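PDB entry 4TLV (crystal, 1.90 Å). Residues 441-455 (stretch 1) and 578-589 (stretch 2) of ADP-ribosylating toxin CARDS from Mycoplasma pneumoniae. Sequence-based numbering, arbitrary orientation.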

# COMPACT_ATOMS: atom_id res chain seq x y z
N PHE A 441 8.69 0.24 0.26
CA PHE A 441 9.28 -0.80 -0.57
C PHE A 441 8.21 -1.67 -1.21
O PHE A 441 7.28 -2.12 -0.53
CB PHE A 441 10.19 -1.72 0.26
CG PHE A 441 11.21 -1.00 1.10
CD1 PHE A 441 11.76 0.21 0.68
CD2 PHE A 441 11.64 -1.55 2.30
CE1 PHE A 441 12.71 0.87 1.46
CE2 PHE A 441 12.61 -0.91 3.07
CZ PHE A 441 13.14 0.30 2.65
N VAL A 442 8.34 -1.92 -2.52
CA VAL A 442 7.46 -2.87 -3.22
C VAL A 442 8.23 -4.15 -3.48
O VAL A 442 9.38 -4.10 -3.94
CB VAL A 442 6.99 -2.33 -4.60
CG1 VAL A 442 6.04 -3.35 -5.27
CG2 VAL A 442 6.31 -0.98 -4.46
N ASP A 443 7.63 -5.29 -3.15
CA ASP A 443 8.22 -6.59 -3.50
C ASP A 443 7.98 -6.82 -4.98
O ASP A 443 6.83 -6.98 -5.41
CB ASP A 443 7.58 -7.70 -2.66
CG ASP A 443 8.25 -9.07 -2.86
OD1 ASP A 443 9.00 -9.26 -3.84
OD2 ASP A 443 8.00 -9.98 -2.04
N VAL A 444 9.04 -6.78 -5.78
CA VAL A 444 8.89 -6.91 -7.23
C VAL A 444 9.31 -8.30 -7.73
O VAL A 444 8.97 -8.69 -8.84
CB VAL A 444 9.61 -5.78 -8.01
CG1 VAL A 444 8.92 -4.43 -7.77
CG2 VAL A 444 11.10 -5.71 -7.62
N GLN A 445 10.04 -9.04 -6.89
CA GLN A 445 10.29 -10.44 -7.20
C GLN A 445 10.80 -10.64 -8.65
O GLN A 445 10.31 -11.52 -9.36
CB GLN A 445 9.00 -11.21 -6.96
CG GLN A 445 9.15 -12.70 -6.75
CD GLN A 445 7.86 -13.38 -6.31
OE1 GLN A 445 6.75 -12.88 -6.56
NE2 GLN A 445 7.99 -14.54 -5.67
N LEU A 446 11.77 -9.84 -9.07
CA LEU A 446 12.20 -9.85 -10.48
C LEU A 446 12.75 -11.20 -10.89
O LEU A 446 13.43 -11.85 -10.11
CB LEU A 446 13.26 -8.78 -10.77
CG LEU A 446 12.91 -7.35 -10.36
CD1 LEU A 446 14.04 -6.43 -10.77
CD2 LEU A 446 11.57 -6.91 -10.98
N GLY A 447 12.46 -11.60 -12.12
CA GLY A 447 13.01 -12.85 -12.63
C GLY A 447 12.88 -12.88 -14.14
O GLY A 447 12.53 -11.88 -14.76
N TRP A 448 13.20 -14.02 -14.73
CA TRP A 448 12.91 -14.21 -16.13
C TRP A 448 12.45 -15.63 -16.37
O TRP A 448 12.57 -16.48 -15.48
CB TRP A 448 14.06 -13.77 -17.05
CG TRP A 448 15.39 -14.48 -16.88
CD1 TRP A 448 16.34 -14.23 -15.92
CD2 TRP A 448 15.95 -15.49 -17.74
NE1 TRP A 448 17.45 -15.04 -16.13
CE2 TRP A 448 17.23 -15.82 -17.24
CE3 TRP A 448 15.49 -16.14 -18.90
CZ2 TRP A 448 18.05 -16.78 -17.84
CZ3 TRP A 448 16.31 -17.10 -19.50
CH2 TRP A 448 17.58 -17.41 -18.96
N TYR A 449 11.90 -15.87 -17.56
CA TYR A 449 11.21 -17.11 -17.87
C TYR A 449 11.67 -17.59 -19.24
O TYR A 449 11.80 -16.80 -20.17
CB TYR A 449 9.72 -16.84 -17.91
CG TYR A 449 8.84 -18.00 -18.24
CD1 TYR A 449 8.46 -18.92 -17.27
CD2 TYR A 449 8.34 -18.17 -19.53
CE1 TYR A 449 7.63 -19.97 -17.57
CE2 TYR A 449 7.52 -19.22 -19.84
CZ TYR A 449 7.16 -20.11 -18.86
OH TYR A 449 6.32 -21.16 -19.19
N TRP A 450 11.93 -18.88 -19.35
CA TRP A 450 12.35 -19.42 -20.63
C TRP A 450 11.88 -20.85 -20.77
O TRP A 450 12.26 -21.72 -19.99
CB TRP A 450 13.87 -19.32 -20.82
CG TRP A 450 14.29 -19.69 -22.22
CD1 TRP A 450 15.04 -20.77 -22.59
CD2 TRP A 450 13.95 -19.00 -23.43
NE1 TRP A 450 15.20 -20.79 -23.95
CE2 TRP A 450 14.54 -19.72 -24.50
CE3 TRP A 450 13.21 -17.85 -23.72
CZ2 TRP A 450 14.41 -19.32 -25.83
CZ3 TRP A 450 13.08 -17.45 -25.05
CH2 TRP A 450 13.68 -18.19 -26.09
N ARG A 451 11.00 -21.07 -21.74
CA ARG A 451 10.55 -22.41 -22.09
C ARG A 451 10.01 -23.22 -20.91
O ARG A 451 10.28 -24.41 -20.80
CB ARG A 451 11.67 -23.18 -22.80
CG ARG A 451 12.03 -22.59 -24.16
CD ARG A 451 13.19 -23.34 -24.81
NE ARG A 451 12.94 -24.77 -24.97
CZ ARG A 451 12.29 -25.31 -26.00
NH1 ARG A 451 11.82 -24.53 -26.97
NH2 ARG A 451 12.12 -26.63 -26.07
N GLY A 452 9.27 -22.56 -20.04
CA GLY A 452 8.65 -23.23 -18.91
C GLY A 452 9.45 -23.19 -17.62
O GLY A 452 8.95 -23.59 -16.57
N TYR A 453 10.68 -22.71 -17.69
CA TYR A 453 11.54 -22.62 -16.51
C TYR A 453 11.70 -21.19 -16.00
O TYR A 453 11.89 -20.26 -16.78
CB TYR A 453 12.93 -23.21 -16.82
CG TYR A 453 12.89 -24.68 -17.16
CD1 TYR A 453 12.78 -25.64 -16.16
CD2 TYR A 453 12.95 -25.10 -18.48
CE1 TYR A 453 12.74 -26.99 -16.47
CE2 TYR A 453 12.91 -26.45 -18.80
CZ TYR A 453 12.81 -27.39 -17.79
OH TYR A 453 12.78 -28.73 -18.11
N TYR A 454 11.65 -21.02 -14.68
CA TYR A 454 11.93 -19.72 -14.06
C TYR A 454 13.39 -19.53 -13.66
O TYR A 454 14.06 -20.47 -13.21
CB TYR A 454 11.04 -19.53 -12.82
CG TYR A 454 9.57 -19.46 -13.15
CD1 TYR A 454 8.83 -20.61 -13.37
CD2 TYR A 454 8.92 -18.23 -13.25
CE1 TYR A 454 7.49 -20.55 -13.68
CE2 TYR A 454 7.57 -18.16 -13.55
CZ TYR A 454 6.86 -19.32 -13.77
OH TYR A 454 5.52 -19.26 -14.06
N TYR A 455 13.86 -18.30 -13.79
CA TYR A 455 15.19 -17.92 -13.34
C TYR A 455 15.14 -16.69 -12.44
O TYR A 455 14.24 -15.85 -12.56
CB TYR A 455 16.08 -17.61 -14.52
CG TYR A 455 16.33 -18.82 -15.40
CD1 TYR A 455 15.43 -19.18 -16.39
CD2 TYR A 455 17.47 -19.60 -15.22
CE1 TYR A 455 15.65 -20.30 -17.20
CE2 TYR A 455 17.71 -20.72 -16.03
CZ TYR A 455 16.80 -21.05 -17.01
OH TYR A 455 17.04 -22.16 -17.81
N VAL A 578 18.57 -12.85 -26.62
CA VAL A 578 18.39 -12.16 -25.34
C VAL A 578 16.93 -12.03 -24.96
O VAL A 578 16.04 -12.08 -25.81
CB VAL A 578 19.05 -10.77 -25.33
CG1 VAL A 578 20.53 -10.88 -25.65
CG2 VAL A 578 18.34 -9.82 -26.28
N GLU A 579 16.69 -11.89 -23.67
CA GLU A 579 15.34 -11.76 -23.14
C GLU A 579 15.20 -10.35 -22.61
O GLU A 579 15.97 -9.95 -21.75
CB GLU A 579 15.12 -12.75 -22.01
CG GLU A 579 13.70 -12.72 -21.43
CD GLU A 579 12.64 -12.88 -22.52
OE1 GLU A 579 12.45 -14.02 -23.00
OE2 GLU A 579 12.02 -11.87 -22.91
N ASP A 580 14.25 -9.58 -23.13
CA ASP A 580 14.00 -8.26 -22.57
C ASP A 580 12.75 -8.21 -21.70
O ASP A 580 12.46 -7.19 -21.07
CB ASP A 580 14.01 -7.17 -23.65
CG ASP A 580 12.86 -7.28 -24.63
OD1 ASP A 580 12.01 -8.19 -24.52
OD2 ASP A 580 12.81 -6.41 -25.54
N LYS A 581 12.02 -9.31 -21.63
CA LYS A 581 10.85 -9.36 -20.77
C LYS A 581 11.27 -9.81 -19.37
O LYS A 581 11.76 -10.93 -19.20
CB LYS A 581 9.78 -10.29 -21.34
CG LYS A 581 9.23 -9.82 -22.68
CD LYS A 581 8.18 -10.79 -23.20
CE LYS A 581 8.81 -12.09 -23.65
NZ LYS A 581 8.30 -13.22 -22.86
N ILE A 582 11.08 -8.93 -18.39
CA ILE A 582 11.41 -9.25 -17.01
C ILE A 582 10.12 -9.60 -16.26
O ILE A 582 9.12 -8.89 -16.38
CB ILE A 582 12.12 -8.06 -16.30
CG1 ILE A 582 13.24 -7.47 -17.17
CG2 ILE A 582 12.62 -8.47 -14.89
CD1 ILE A 582 14.32 -8.52 -17.60
N LEU A 583 10.12 -10.70 -15.50
CA LEU A 583 8.97 -11.03 -14.66
C LEU A 583 8.91 -10.07 -13.47
O LEU A 583 9.94 -9.85 -12.81
CB LEU A 583 9.07 -12.46 -14.11
CG LEU A 583 8.90 -13.62 -15.09
CD1 LEU A 583 9.34 -14.92 -14.43
CD2 LEU A 583 7.45 -13.70 -15.52
N VAL A 584 7.72 -9.55 -13.18
CA VAL A 584 7.49 -8.68 -12.02
C VAL A 584 6.23 -9.15 -11.28
O VAL A 584 5.23 -9.51 -11.92
CB VAL A 584 7.30 -7.21 -12.43
CG1 VAL A 584 7.50 -6.27 -11.22
CG2 VAL A 584 8.27 -6.81 -13.55
N LYS A 585 6.27 -9.13 -9.95
CA LYS A 585 5.15 -9.62 -9.16
C LYS A 585 3.82 -8.96 -9.58
O LYS A 585 3.73 -7.74 -9.69
CB LYS A 585 5.43 -9.37 -7.67
CG LYS A 585 4.32 -9.83 -6.69
CD LYS A 585 4.85 -9.83 -5.24
CE LYS A 585 3.73 -9.94 -4.20
NZ LYS A 585 2.91 -11.15 -4.43
N ASP A 586 2.81 -9.77 -9.83
CA ASP A 586 1.50 -9.23 -10.21
C ASP A 586 1.03 -8.21 -9.19
O ASP A 586 1.04 -8.50 -8.00
CB ASP A 586 0.45 -10.33 -10.27
CG ASP A 586 0.29 -10.90 -11.65
OD1 ASP A 586 1.09 -11.78 -12.02
OD2 ASP A 586 -0.65 -10.47 -12.36
N GLY A 587 0.60 -7.05 -9.67
CA GLY A 587 0.04 -6.01 -8.80
C GLY A 587 1.05 -5.05 -8.20
O GLY A 587 0.69 -4.18 -7.42
N PHE A 588 2.33 -5.22 -8.55
CA PHE A 588 3.39 -4.40 -7.99
C PHE A 588 3.17 -2.91 -8.28
O PHE A 588 3.64 -2.07 -7.54
CB PHE A 588 4.75 -4.82 -8.56
CG PHE A 588 5.02 -4.27 -9.93
CD1 PHE A 588 4.42 -4.84 -11.05
CD2 PHE A 588 5.83 -3.16 -10.09
CE1 PHE A 588 4.66 -4.32 -12.32
CE2 PHE A 588 6.06 -2.62 -11.35
CZ PHE A 588 5.48 -3.20 -12.46
N ASP A 589 2.48 -2.59 -9.37
CA ASP A 589 2.29 -1.18 -9.76
C ASP A 589 0.96 -0.58 -9.24
O ASP A 589 0.54 0.51 -9.68
CB ASP A 589 2.45 -0.99 -11.28
CG ASP A 589 1.70 -2.05 -12.11
OD1 ASP A 589 1.01 -2.91 -11.52
OD2 ASP A 589 1.83 -2.04 -13.36
O HOH W 1 11.38 -13.57 -19.08
O HOH W 2 10.39 -14.99 -21.54

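How does the start of stretch 1 engage the far end of stretch 2? The side chain of Val-442 points toward stretch 2, and its CG1 lies 3.8 Å from Phe-588 CB, an apolar contact between two buried residues. Asp-443 follows with its backbone: the aliphatic part of Lys-585 crosses it, with Lys-585 CD 3.5 Å from Asp-443 O, while the end of the lysine leads away. Phe-588 is held near by the type II turn from Lys-585 to Phe-588, closed by a hydrogen bond from Phe-588 N to Lys-585 O at 3.1 Å.

What fixes the backbones against each other where the first strand has ended? Val-444 O accepts a hydrogen bond from Lys-585 N at 3.0 Å and also receives a CA-H...O contact from Val-584 CA at 3.5 Å, so one carbonyl serves two neighbouring groups. Its side chain adds apolar packing, with Val-444 CB 3.9 Å from Val-584 CG1 and Val-444 CG1 4.1 Å from Phe-588 CD2. Gln-445 points toward stretch 2 as well, bringing its OE1 to 3.8 Å from Lys-585 CD, a methylene rather than the charged amine.

Why do the chains come so close at Leu-446 and Gly-447? Leu-446 packs through CB against Ile-582 CG2 at 4.2 Å and through CD2 against Val-584 CG1 at 4.1 Å, and its CA approaches Leu-583 O at 3.2 Å in a CA-H...O contact. Gly-447 and Leu-583 then form a single antiparallel bridge with hydrogen bonds in both directions: Gly-447 N to Leu-583 O at 3.1 Å, and Leu-583 N to Gly-447 O at 2.8 Å. Glycine suits this position, because a CB on Gly-447 would sit 2.7 Å from Tyr-455 O, whose hydrogen bond from Trp-448 N helps pair the two strands of the hairpin.

How does contact continue beyond the bridge? Leu-583, which has the largest area covered, places its CD1 4.0 Å from Tyr-449 CB. Water then spans the widening gap. Water 1 accepts from Tyr-449 N at 2.8 Å and lies 2.7 Å from Lys-581 O; water 2 lies 2.7 Å from Tyr-449 O and accepts from Lys-581 NZ at 3.0 Å. Glu-579 OE1 reaches 4.0 Å from Trp-450 CE3, and within stretch 2 Glu-579 OE2 accepts a hydrogen bond from Lys-581 N at 2.9 Å. Across the hairpin, Leu-583 CD1 lies 3.5 Å from Tyr-454 CD2, meeting the tyrosine ring at its edge.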